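Local structure of COG0546: Predicted phosphatases (Streptococcus pneumoniae, 2AH5) at residues P87-I90 with D91-E95. The protein is of unknown function but belongs to the haloacid dehalogenase-like hydrolases and is predicted to act as a phosphatase. Residues are numbered along the deposited sequence; the frame is centred on the assembly and turned at random.
Sequences PQII and DLLEE
I89 and L93, one helical turn apart, meet through methyl groups, CG2 of I89 lying 3.8 Å from CD1 of L93 as the two side chains cross at a slant. The isoleucine branch that does the touching stands opposite the backbone N, beside the carbonyl carbon, while CG1 swings to the N side (chi1 -70°) and puts CD1 near L92. That second apolar approach is looser, with I89 CD1 4.4 Å from L92 CD2. All three residues are buried, and L92 goes on to pack against V205 and L206 of helix 204-208.

Main-chain bonds of the i to i+4 kind tie the first turns of the helix together. L93 N donates to I89 O at 2.9 Å, almost straight at hydrogen (171°), and E94 N reaches I90 O in much the same way; the bond from L92 N to Q88 O is more bent (159°). Q88 occupies the N-cap position, so these are the opening bonds of helix 89-97. In this Rossmann-like HAD fold the helix leads, through a short connection, into strand 102-106 of the central parallel sheet. Near its start, the side chain of I89 comes close to, without touching, the DxDxT sequence that probably marks the active site.

Q88 and D91 run side by side in the same direction, their amide and carboxylate planes nearly perpendicular, and NE2 of Q88 stays 3.8 Å from OD2 of D91; both side chains also touch L203. Farther round, the E94 carboxylate carbon CD sits 3.8 Å from the I90 methyl CG2, a van der Waals contact between a methyl group and the carboxylate carbon. The side chain of I90 also touches I122, and that of E94 touches F125, both in loops.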
loop_
_atom_site.group_PDB
_atom_site.type_symbol
_atom_site.label_atom_id
_atom_site.label_comp_id
_atom_site.label_asym_id
_atom_site.label_seq_id
_atom_site.Cartn_x
_atom_site.Cartn_y
_atom_site.Cartn_z
ATOM N N PRO A 87 11.477 9.643 -1.348
ATOM C CA PRO A 87 12.713 9.966 -2.092
ATOM C C PRO A 87 13.220 8.777 -2.917
ATOM O O PRO A 87 13.041 7.657 -2.482
ATOM C CB PRO A 87 13.697 10.289 -0.975
ATOM C CG PRO A 87 12.808 10.786 0.175
ATOM C CD PRO A 87 11.602 9.896 0.105
ATOM N N GLN A 88 13.815 9.017 -4.094
ATOM C CA GLN A 88 14.423 7.954 -4.930
ATOM C C GLN A 88 13.433 6.930 -5.557
ATOM O O GLN A 88 13.842 5.957 -6.227
ATOM C CB GLN A 88 15.522 7.212 -4.132
ATOM C CG GLN A 88 16.622 8.099 -3.541
ATOM C CD GLN A 88 17.293 8.977 -4.583
ATOM O OE1 GLN A 88 17.169 10.205 -4.549
ATOM N NE2 GLN A 88 17.983 8.350 -5.526
ATOM N N ILE A 89 12.131 7.126 -5.353
ATOM C CA ILE A 89 11.163 6.186 -5.935
ATOM C C ILE A 89 11.166 6.209 -7.471
ATOM O O ILE A 89 11.130 5.155 -8.106
ATOM C CB ILE A 89 9.710 6.383 -5.375
ATOM C CG1 ILE A 89 9.634 5.943 -3.913
ATOM C CG2 ILE A 89 8.698 5.588 -6.209
ATOM C CD1 ILE A 89 9.950 4.413 -3.634
ATOM N N ILE A 90 11.203 7.402 -8.071
ATOM C CA ILE A 90 11.312 7.506 -9.539
ATOM C C ILE A 90 12.540 6.733 -10.039
ATOM O O ILE A 90 12.433 5.957 -10.996
ATOM C CB ILE A 90 11.330 8.977 -10.061
ATOM C CG1 ILE A 90 9.997 9.695 -9.778
ATOM C CG2 ILE A 90 11.596 9.018 -11.570
ATOM C CD1 ILE A 90 8.846 9.245 -10.673
ATOM N N ASP A 91 13.692 6.945 -9.389
ATOM C CA ASP A 91 14.926 6.191 -9.728
ATOM C C ASP A 91 14.698 4.675 -9.687
ATOM O O ASP A 91 15.070 3.955 -10.626
ATOM C CB ASP A 91 16.092 6.582 -8.827
ATOM C CG ASP A 91 17.459 6.238 -9.443
ATOM O OD1 ASP A 91 17.549 6.080 -10.706
ATOM O OD2 ASP A 91 18.423 6.145 -8.648
ATOM N N LEU A 92 14.092 4.198 -8.608
ATOM C CA LEU A 92 13.849 2.760 -8.427
ATOM C C LEU A 92 12.958 2.230 -9.533
ATOM O O LEU A 92 13.228 1.173 -10.126
ATOM C CB LEU A 92 13.158 2.516 -7.074
ATOM C CG LEU A 92 12.719 1.074 -6.839
ATOM C CD1 LEU A 92 13.928 0.128 -6.818
ATOM C CD2 LEU A 92 11.944 1.034 -5.525
ATOM N N LEU A 93 11.865 2.945 -9.795
ATOM C CA LEU A 93 10.954 2.517 -10.865
ATOM C C LEU A 93 11.578 2.511 -12.272
ATOM O O LEU A 93 11.402 1.546 -13.012
ATOM C CB LEU A 93 9.696 3.374 -10.862
ATOM C CG LEU A 93 8.846 3.240 -9.601
ATOM C CD1 LEU A 93 7.675 4.252 -9.668
ATOM C CD2 LEU A 93 8.361 1.778 -9.445
ATOM N N GLU A 94 12.273 3.583 -12.637
ATOM C CA GLU A 94 12.962 3.653 -13.942
ATOM C C GLU A 94 13.885 2.449 -14.091
ATOM O O GLU A 94 13.891 1.770 -15.122
ATOM C CB GLU A 94 13.794 4.950 -14.064
ATOM C CG GLU A 94 13.040 6.242 -14.135
ATOM C CD GLU A 94 13.974 7.465 -14.095
ATOM O OE1 GLU A 94 14.803 7.589 -13.139
ATOM O OE2 GLU A 94 13.856 8.329 -15.003
ATOM N N GLU A 95 14.642 2.145 -13.037
ATOM C CA GLU A 95 15.590 1.038 -13.087
ATOM C C GLU A 95 14.913 -0.325 -13.196
ATOM O O GLU A 95 15.247 -1.107 -14.087
ATOM C CB GLU A 95 16.525 1.089 -11.877
ATOM C CG GLU A 95 17.540 2.234 -11.939
ATOM C CD GLU A 95 18.413 2.143 -13.194
ATOM O OE1 GLU A 95 19.086 1.105 -13.361
ATOM O OE2 GLU A 95 18.396 3.088 -14.014
#